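Local structure of diacylglycerol lipase (Aspergillus oryzae, 5XK2) at residues Trp21-Ala26 and Pro50-Ala55; Val148-Ser153 and Tyr176-Pro181; Asn81-Val86 and Asp144-Val149. The protein probably hydrolyses ester bonds of mono- and diacylglycerols, as a fungal lipase of the class 3 family with an alpha/beta-hydrolase fold. All blocks are in the same frame, centred on the assembly; numbering follows the deposited sequence.

Contact 1 of 3, residues Trp21-Ala26 and Pro50-Ala55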
loop_
_atom_site.group_PDB
_atom_site.type_symbol
_atom_site.label_atom_id
_atom_site.label_comp_id
_atom_site.label_asym_id
_atom_site.label_seq_id
_atom_site.Cartn_x
_atom_site.Cartn_y
_atom_site.Cartn_z
ATOM N N TRP A 21 6.671 -19.090 16.253
ATOM C CA TRP A 21 5.275 -18.652 16.237
ATOM C C TRP A 21 4.986 -17.743 15.049
ATOM O O TRP A 21 3.833 -17.657 14.607
ATOM C CB TRP A 21 4.883 -17.962 17.572
ATOM C CG TRP A 21 5.042 -18.917 18.721
ATOM C CD1 TRP A 21 6.039 -18.928 19.637
ATOM C CD2 TRP A 21 4.218 -20.059 19.004
ATOM N NE1 TRP A 21 5.877 -19.992 20.510
ATOM C CE2 TRP A 21 4.773 -20.708 20.124
ATOM C CE3 TRP A 21 3.068 -20.598 18.409
ATOM C CZ2 TRP A 21 4.207 -21.852 20.684
ATOM C CZ3 TRP A 21 2.507 -21.738 18.967
ATOM C CH2 TRP A 21 3.085 -22.358 20.089
ATOM N N VAL A 22 6.020 -17.109 14.499
ATOM C CA VAL A 22 5.804 -16.248 13.335
ATOM C C VAL A 22 5.295 -17.076 12.139
ATOM O O VAL A 22 4.635 -16.546 11.252
ATOM C CB VAL A 22 7.090 -15.466 12.952
ATOM C CG1 VAL A 22 8.193 -16.402 12.455
ATOM C CG2 VAL A 22 6.772 -14.350 11.939
ATOM N N GLN A 23 5.573 -18.373 12.136
ATOM C CA GLN A 23 5.084 -19.227 11.056
ATOM C C GLN A 23 3.565 -19.400 11.101
ATOM O O GLN A 23 2.928 -19.644 10.070
ATOM C CB GLN A 23 5.778 -20.591 11.103
ATOM C CG GLN A 23 7.269 -20.514 10.787
ATOM C CD GLN A 23 7.936 -21.847 10.951
ATOM O OE1 GLN A 23 7.441 -22.848 10.449
ATOM N NE2 GLN A 23 9.040 -21.881 11.695
ATOM N N TYR A 24 2.963 -19.275 12.288
ATOM C CA TYR A 24 1.505 -19.253 12.345
ATOM C C TYR A 24 0.953 -17.954 11.771
ATOM O O TYR A 24 -0.073 -17.959 11.097
ATOM C CB TYR A 24 0.998 -19.454 13.781
ATOM C CG TYR A 24 1.069 -20.889 14.240
ATOM C CD1 TYR A 24 0.095 -21.810 13.853
ATOM C CD2 TYR A 24 2.108 -21.329 15.058
ATOM C CE1 TYR A 24 0.153 -23.120 14.268
ATOM C CE2 TYR A 24 2.183 -22.649 15.478
ATOM C CZ TYR A 24 1.199 -23.539 15.085
ATOM O OH TYR A 24 1.237 -24.855 15.481
ATOM N N ALA A 25 1.620 -16.841 12.060
ATOM C CA ALA A 25 1.281 -15.586 11.410
ATOM C C ALA A 25 1.371 -15.711 9.896
ATOM O O ALA A 25 0.488 -15.260 9.176
ATOM C CB ALA A 25 2.213 -14.465 11.906
ATOM N N ALA A 26 2.436 -16.354 9.427
ATOM C CA ALA A 26 2.626 -16.559 7.990
ATOM C C ALA A 26 1.465 -17.355 7.397
ATOM O O ALA A 26 0.980 -17.060 6.305
ATOM C CB ALA A 26 3.949 -17.281 7.722
ATOM N N PRO A 50 7.198 -24.398 7.626
ATOM C CA PRO A 50 7.546 -25.814 7.683
ATOM C C PRO A 50 7.405 -26.419 9.077
ATOM O O PRO A 50 7.076 -27.596 9.177
ATOM C CB PRO A 50 9.017 -25.835 7.256
ATOM C CG PRO A 50 9.542 -24.469 7.618
ATOM C CD PRO A 50 8.378 -23.556 7.321
ATOM N N ASP A 51 7.675 -25.657 10.130
ATOM C CA ASP A 51 7.607 -26.249 11.457
ATOM C C ASP A 51 6.172 -26.376 11.970
ATOM O O ASP A 51 5.875 -27.244 12.798
ATOM C CB ASP A 51 8.489 -25.446 12.406
ATOM C CG ASP A 51 9.943 -25.480 11.971
ATOM O OD1 ASP A 51 10.475 -26.605 11.770
ATOM O OD2 ASP A 51 10.534 -24.404 11.777
ATOM N N VAL A 52 5.282 -25.528 11.465
ATOM C CA VAL A 52 3.846 -25.700 11.725
ATOM C C VAL A 52 3.372 -27.021 11.090
ATOM O O VAL A 52 2.669 -27.817 11.726
ATOM C CB VAL A 52 3.027 -24.507 11.169
ATOM C CG1 VAL A 52 1.515 -24.801 11.226
ATOM C CG2 VAL A 52 3.376 -23.211 11.917
ATOM N N GLU A 53 3.784 -27.267 9.849
ATOM C CA GLU A 53 3.370 -28.487 9.174
ATOM C C GLU A 53 3.990 -29.693 9.882
ATOM O O GLU A 53 3.333 -30.717 10.055
ATOM C CB GLU A 53 3.761 -28.427 7.694
ATOM C CG GLU A 53 3.083 -27.260 6.993
ATOM C CD GLU A 53 3.251 -27.290 5.496
ATOM O OE1 GLU A 53 3.564 -28.385 4.970
ATOM O OE2 GLU A 53 3.087 -26.225 4.856
ATOM N N ALA A 54 5.231 -29.549 10.340
ATOM C CA ALA A 54 5.919 -30.651 11.018
ATOM C C ALA A 54 5.224 -31.020 12.332
ATOM O O ALA A 54 5.256 -32.174 12.770
ATOM C CB ALA A 54 7.365 -30.290 11.286
ATOM N N ALA A 55 4.593 -30.028 12.942
ATOM C CA ALA A 55 3.900 -30.207 14.207
ATOM C C ALA A 55 2.514 -30.827 14.000
ATOM O O ALA A 55 1.877 -31.247 14.970
ATOM C CB ALA A 55 3.786 -28.872 14.934
#

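Contact 2 of 3, residues Val148-Ser153 and Tyr176-Pro181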
loop_
_atom_site.group_PDB
_atom_site.type_symbol
_atom_site.label_atom_id
_atom_site.label_comp_id
_atom_site.label_asym_id
_atom_site.label_seq_id
_atom_site.Cartn_x
_atom_site.Cartn_y
_atom_site.Cartn_z
ATOM N N VAL A 148 -2.090 -19.329 22.526
ATOM C CA VAL A 148 -1.198 -18.401 21.833
ATOM C C VAL A 148 -1.985 -17.562 20.845
ATOM O O VAL A 148 -2.735 -18.113 20.021
ATOM C CB VAL A 148 -0.079 -19.140 21.062
ATOM C CG1 VAL A 148 0.736 -18.148 20.214
ATOM C CG2 VAL A 148 0.828 -19.917 22.012
ATOM N N VAL A 149 -1.823 -16.248 20.930
ATOM C CA VAL A 149 -2.532 -15.306 20.063
ATOM C C VAL A 149 -1.471 -14.581 19.242
ATOM O O VAL A 149 -0.567 -13.969 19.794
ATOM C CB VAL A 149 -3.381 -14.309 20.868
ATOM C CG1 VAL A 149 -4.092 -13.337 19.941
ATOM C CG2 VAL A 149 -4.418 -15.084 21.726
ATOM N N VAL A 150 -1.574 -14.689 17.921
ATOM C CA VAL A 150 -0.451 -14.321 17.068
ATOM C C VAL A 150 -0.938 -13.640 15.800
ATOM O O VAL A 150 -2.025 -13.925 15.291
ATOM C CB VAL A 150 0.393 -15.584 16.719
ATOM C CG1 VAL A 150 -0.447 -16.623 16.009
ATOM C CG2 VAL A 150 1.650 -15.238 15.895
ATOM N N GLY A 151 -0.139 -12.712 15.300
ATOM C CA GLY A 151 -0.391 -12.140 13.994
ATOM C C GLY A 151 0.831 -11.371 13.513
ATOM O O GLY A 151 1.767 -11.131 14.288
ATOM N N HIS A 152 0.803 -10.978 12.239
ATOM C CA HIS A 152 1.827 -10.121 11.656
ATOM C C HIS A 152 1.137 -8.891 11.071
ATOM O O HIS A 152 -0.013 -8.997 10.620
ATOM C CB HIS A 152 2.626 -10.898 10.576
ATOM C CG HIS A 152 3.503 -10.033 9.720
ATOM N ND1 HIS A 152 3.153 -9.661 8.439
ATOM C CD2 HIS A 152 4.700 -9.446 9.968
ATOM C CE1 HIS A 152 4.098 -8.885 7.935
ATOM N NE2 HIS A 152 5.041 -8.728 8.847
ATOM N N SER A 153 1.825 -7.745 11.070
ATOM C CA SER A 153 1.309 -6.539 10.419
ATOM C C SER A 153 -0.017 -6.124 11.073
ATOM O O SER A 153 -0.146 -6.143 12.300
ATOM C CB SER A 153 1.143 -6.792 8.901
ATOM O OG SER A 153 0.792 -5.616 8.183
ATOM N N TYR A 176 2.078 -12.993 20.503
ATOM C CA TYR A 176 3.200 -12.734 19.600
ATOM C C TYR A 176 2.715 -11.788 18.522
ATOM O O TYR A 176 1.924 -12.172 17.658
ATOM C CB TYR A 176 3.762 -14.032 18.989
ATOM C CG TYR A 176 4.346 -14.988 20.013
ATOM C CD1 TYR A 176 3.515 -15.815 20.774
ATOM C CD2 TYR A 176 5.710 -15.024 20.258
ATOM C CE1 TYR A 176 4.048 -16.691 21.730
ATOM C CE2 TYR A 176 6.245 -15.877 21.210
ATOM C CZ TYR A 176 5.414 -16.716 21.925
ATOM O OH TYR A 176 5.948 -17.565 22.867
ATOM N N ALA A 177 3.173 -10.543 18.587
ATOM C CA ALA A 177 2.681 -9.511 17.680
ATOM C C ALA A 177 3.818 -9.014 16.810
ATOM O O ALA A 177 4.536 -8.094 17.178
ATOM C CB ALA A 177 2.078 -8.369 18.488
ATOM N N TYR A 178 3.910 -9.559 15.608
ATOM C CA TYR A 178 5.057 -9.261 14.747
ATOM C C TYR A 178 4.721 -8.061 13.888
ATOM O O TYR A 178 3.769 -8.117 13.133
ATOM C CB TYR A 178 5.386 -10.471 13.865
ATOM C CG TYR A 178 5.798 -11.702 14.641
ATOM C CD1 TYR A 178 7.138 -11.904 14.989
ATOM C CD2 TYR A 178 4.857 -12.668 15.021
ATOM C CE1 TYR A 178 7.538 -13.032 15.714
ATOM C CE2 TYR A 178 5.244 -13.801 15.728
ATOM C CZ TYR A 178 6.582 -13.974 16.079
ATOM O OH TYR A 178 6.951 -15.106 16.784
ATOM N N ALA A 179 5.497 -6.983 14.004
ATOM C CA ALA A 179 5.335 -5.811 13.132
ATOM C C ALA A 179 4.023 -5.084 13.382
ATOM O O ALA A 179 3.418 -4.551 12.463
ATOM C CB ALA A 179 5.419 -6.214 11.635
ATOM N N ALA A 180 3.588 -5.050 14.635
ATOM C CA ALA A 180 2.285 -4.481 14.949
ATOM C C ALA A 180 2.279 -2.962 14.933
ATOM O O ALA A 180 3.173 -2.322 15.504
ATOM C CB ALA A 180 1.825 -4.960 16.335
ATOM N N PRO A 181 1.245 -2.386 14.328
ATOM C CA PRO A 181 0.831 -1.006 14.611
ATOM C C PRO A 181 0.524 -0.808 16.095
ATOM O O PRO A 181 0.257 -1.776 16.800
ATOM C CB PRO A 181 -0.467 -0.848 13.811
ATOM C CG PRO A 181 -0.434 -1.928 12.759
ATOM C CD PRO A 181 0.367 -3.068 13.354
#

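Contact 3 of 3, residues Asn81-Val86 and Asp144-Val149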
loop_
_atom_site.group_PDB
_atom_site.type_symbol
_atom_site.label_atom_id
_atom_site.label_comp_id
_atom_site.label_asym_id
_atom_site.label_seq_id
_atom_site.Cartn_x
_atom_site.Cartn_y
_atom_site.Cartn_z
ATOM N N ASN A 81 3.257 -29.045 20.309
ATOM C CA ASN A 81 3.693 -28.019 21.247
ATOM C C ASN A 81 2.677 -27.694 22.344
ATOM O O ASN A 81 2.883 -26.784 23.156
ATOM C CB ASN A 81 4.060 -26.768 20.466
ATOM C CG ASN A 81 5.233 -27.009 19.564
ATOM O OD1 ASN A 81 6.349 -27.219 20.042
ATOM N ND2 ASN A 81 4.985 -27.057 18.253
ATOM N N LYS A 82 1.576 -28.439 22.337
ATOM C CA LYS A 82 0.512 -28.289 23.327
ATOM C C LYS A 82 0.027 -26.857 23.412
ATOM O O LYS A 82 0.067 -26.221 24.469
ATOM C CB LYS A 82 0.968 -28.812 24.692
ATOM C CG LYS A 82 1.039 -30.330 24.676
ATOM C CD LYS A 82 1.476 -30.918 25.998
ATOM C CE LYS A 82 0.365 -30.875 27.029
ATOM N NZ LYS A 82 0.790 -31.592 28.262
ATOM N N ALA A 83 -0.413 -26.352 22.266
ATOM C CA ALA A 83 -0.891 -24.989 22.164
ATOM C C ALA A 83 -2.156 -24.916 21.350
ATOM O O ALA A 83 -2.289 -25.612 20.350
ATOM C CB ALA A 83 0.182 -24.098 21.530
ATOM N N ILE A 84 -3.061 -24.050 21.781
ATOM C CA ILE A 84 -4.190 -23.639 20.959
ATOM C C ILE A 84 -3.785 -22.296 20.409
ATOM O O ILE A 84 -3.422 -21.404 21.163
ATOM C CB ILE A 84 -5.494 -23.512 21.748
ATOM C CG1 ILE A 84 -5.842 -24.827 22.471
ATOM C CG2 ILE A 84 -6.625 -23.020 20.828
ATOM C CD1 ILE A 84 -5.958 -26.025 21.558
ATOM N N VAL A 85 -3.825 -22.160 19.093
ATOM C CA VAL A 85 -3.335 -20.956 18.447
ATOM C C VAL A 85 -4.484 -20.181 17.821
ATOM O O VAL A 85 -5.241 -20.733 17.027
ATOM C CB VAL A 85 -2.307 -21.311 17.358
ATOM C CG1 VAL A 85 -1.785 -20.045 16.713
ATOM C CG2 VAL A 85 -1.169 -22.136 17.953
ATOM N N VAL A 86 -4.615 -18.913 18.189
ATOM C CA VAL A 86 -5.577 -18.007 17.586
ATOM C C VAL A 86 -4.762 -17.034 16.739
ATOM O O VAL A 86 -3.989 -16.249 17.281
ATOM C CB VAL A 86 -6.394 -17.241 18.658
ATOM C CG1 VAL A 86 -7.437 -16.339 17.986
ATOM C CG2 VAL A 86 -7.052 -18.224 19.636
ATOM N N ASP A 144 -4.571 -28.400 29.576
ATOM C CA ASP A 144 -3.320 -27.772 30.010
ATOM C C ASP A 144 -2.564 -27.057 28.890
ATOM O O ASP A 144 -1.412 -26.684 29.071
ATOM C CB ASP A 144 -2.407 -28.801 30.676
ATOM C CG ASP A 144 -2.010 -29.915 29.744
ATOM O OD1 ASP A 144 -2.677 -30.094 28.699
ATOM O OD2 ASP A 144 -1.041 -30.632 30.069
ATOM N N TYR A 145 -3.174 -26.928 27.717
ATOM C CA TYR A 145 -2.497 -26.283 26.591
ATOM C C TYR A 145 -2.318 -24.785 26.782
ATOM O O TYR A 145 -3.165 -24.119 27.406
ATOM C CB TYR A 145 -3.277 -26.523 25.281
ATOM C CG TYR A 145 -3.113 -27.894 24.652
ATOM C CD1 TYR A 145 -2.946 -29.038 25.427
ATOM C CD2 TYR A 145 -3.141 -28.044 23.275
ATOM C CE1 TYR A 145 -2.795 -30.290 24.854
ATOM C CE2 TYR A 145 -2.992 -29.297 22.679
ATOM C CZ TYR A 145 -2.815 -30.416 23.479
ATOM O OH TYR A 145 -2.673 -31.653 22.928
ATOM N N LYS A 146 -1.225 -24.247 26.236
ATOM C CA LYS A 146 -1.060 -22.805 26.149
ATOM C C LYS A 146 -2.067 -22.247 25.180
ATOM O O LYS A 146 -2.478 -22.925 24.242
ATOM C CB LYS A 146 0.342 -22.427 25.670
ATOM C CG LYS A 146 1.454 -22.826 26.593
ATOM C CD LYS A 146 2.731 -22.072 26.248
ATOM C CE LYS A 146 3.569 -22.808 25.229
ATOM N NZ LYS A 146 2.991 -22.761 23.864
ATOM N N ILE A 147 -2.463 -21.008 25.406
ATOM C CA ILE A 147 -3.263 -20.284 24.426
ATOM C C ILE A 147 -2.386 -19.197 23.820
ATOM O O ILE A 147 -1.968 -18.276 24.518
ATOM C CB ILE A 147 -4.521 -19.675 25.045
ATOM C CG1 ILE A 147 -5.461 -20.793 25.528
ATOM C CG2 ILE A 147 -5.249 -18.816 24.024
ATOM C CD1 ILE A 147 -6.694 -20.281 26.242
ATOM N N VAL A 148 -2.090 -19.329 22.526
ATOM C CA VAL A 148 -1.198 -18.401 21.833
ATOM C C VAL A 148 -1.985 -17.562 20.845
ATOM O O VAL A 148 -2.735 -18.113 20.021
ATOM C CB VAL A 148 -0.079 -19.140 21.062
ATOM C CG1 VAL A 148 0.736 -18.148 20.214
ATOM C CG2 VAL A 148 0.828 -19.917 22.012
ATOM N N VAL A 149 -1.823 -16.248 20.930
ATOM C CA VAL A 149 -2.532 -15.306 20.063
ATOM C C VAL A 149 -1.471 -14.581 19.242
ATOM O O VAL A 149 -0.567 -13.969 19.794
ATOM C CB VAL A 149 -3.381 -14.309 20.868
ATOM C CG1 VAL A 149 -4.092 -13.337 19.941
ATOM C CG2 VAL A 149 -4.418 -15.084 21.726
HETATM O O HOH W 1 5.006 -24.779 23.323
#

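Contact 1 of 3, residues Trp21-Ala26 and Pro50-Ala55
The N-terminal helical layer of this class 3 lipase is joined here by Q23 and Y24 of helix 14-27, which meet P50, D51 and V52 of the short helix 50-55. The axes of the two segments, 21-26 and 50-55, cross at -97° and come within 8.8 Å, so the contact stays local and falls at the first turn of the shorter helix. Q23 illustrates how one amide can grip such a helix start twice. Its CG stands anti to the carbonyl carbon and the chain beyond is extended, carrying the amide across to the neighbour. There OE1 accepts the backbone N of D51 at 2.8 Å, in the plane of the Q23 carbonyl, while NE2 gives a nearly straight bond of 2.9 Å to D51 OD2, using the anti lone pair of that oxygen. The amide and carboxylate planes lie 51° apart, yet OD2 remains almost in the plane of the Q23 amide. P50 CD also rests 3.3 Å from Q23 OE1. Beside this polar pair lies an apolar one: V52 CG2 sits over the centre of one face of the Y24 ring, 3.7 Å from its centroid, as a CH-pi contact, and the same methyl touches Q23 CB at 3.6 Å. V52 CG1 reaches the ring at CE1. The phenol end is held elsewhere, by S57 and D78. The two bonds fix the rotation of the Q23 amide, and its oxygen supplies an acceptor to a first-turn N-H that has no preceding helical turn to bond to.

Contact 2 of 3, residues Val148-Ser153 and Tyr176-Pro181
Y176, Y178 and S153 bury the most surface where strand 146-152 runs parallel to strand 173-178, the two outer members of a beta-alpha-beta unit whose connection is helix 154-168. The sequence from G151 to G155 and the geometry fit the nucleophile elbow of alpha/beta hydrolases, with S153 at its tip. Y176 is gripped through both backbone polar atoms: its N donates to V149 O at 2.9 Å, and its O receives the N of G151 at 3.2 Å. Its side chain, with CG beside the backbone N (chi1 -63°), lies on the sheet face shared with V150 and H152; CD1 comes within 3.7 Å of V148 CG1, and CB touches V150 CG2. W21 stacks on the ring and D17 takes up the hydroxyl. Two residues on, Y178 repeats the pattern. Its N bonds to G151 O, and that same oxygen lies near the plane of the phenol ring, 3.5 Å from CD2 at the edge; V150 CG2 meets the neighbouring edge atom, CE2. F201 stacks with this ring, while the hydroxyl is held by the main-chain oxygen of F18. The last rung belongs to S153, whose N donates to Y178 O at 2.9 Å. Here the strand gives way to the helix, and S153 adopts a strained backbone with positive phi (61°, psi -136°). The side chain starts away from the second segment, and OG bonds to NE2 of H268, consistent with a Ser-His-Asp triad completed by D206. Beyond the ladder the main chains remain close: the ring carbon CD of P181 packs against the carbonyl oxygen of S153 at 3.3 Å.

Contact 3 of 3, residues Asn81-Val86 and Asp144-Val149
I84 and V86 are locked to strand 146-152 by a regular ladder, whereas K82 and D144 meet at the solvent-facing start of the same contact. In the tight part, I84 binds both ways: its N donates to K146 O at 2.8 Å and its O accepts from V148 N. The next rung, V86 N to V148 O, is 2.7 Å long, and all three bonds are close to straight. I84 and V86 turn to the face where L135 of helix 118-138 packs on both, and V86 CB adds a looser apolar touch to V149 CG2. A83 and V85 take the opposite face, covered by W21 of helix 14-27. Y145 marks the transition. Its ring lies across the backbone of K82, with K82 CA over the ring centre 3.7 Å from the centroid, a CH-pi contact; the two side chains cross at about a right angle. I84 CD1 adds a methyl contact to CD2 of Y145 at 3.9 Å, and N79 binds the Y145 hydroxyl. At the loose end the K82 chain bends at chi3 (75°), which turns CE toward the D144 carboxylate, and the extended last torsion (chi4 174°) carries NZ on to OD2, a salt bridge of 2.7 Å that meets the syn side of the carboxylate from 32° outside its plane. K146 makes no such direct bond to N81: a water 2.9 Å from K146 NZ donates to N81 O. K82 and A83 together face D78 in what fits a G1 beta bulge, ending the turn that enters strand 83-89; from there the paired parallel strands form part of the central sheet of an alpha/beta-hydrolase fold.

In the fold
The three contacts form a layered example built round strand 146-152. Contacts 2 and 3 share V148 and V149 and sit on either side of that strand in one sheet, where strands 83-89, 146-152 and 173-178 are consecutive neighbours; their centres are 15 Å apart. Contact 1 comes first in the chain and lies against the face of that sheet that carries A83, V85 and V148, 14 Å from contact 2 and 13 Å from contact 3. Its W21 makes the connection, packing on A83, V85, K146, V148 and Y176. The N-terminal helix therefore spans all three strands, joining the family's N-terminal region to the sheet whose strand 146-152 ends just before the probable nucleophile, S153.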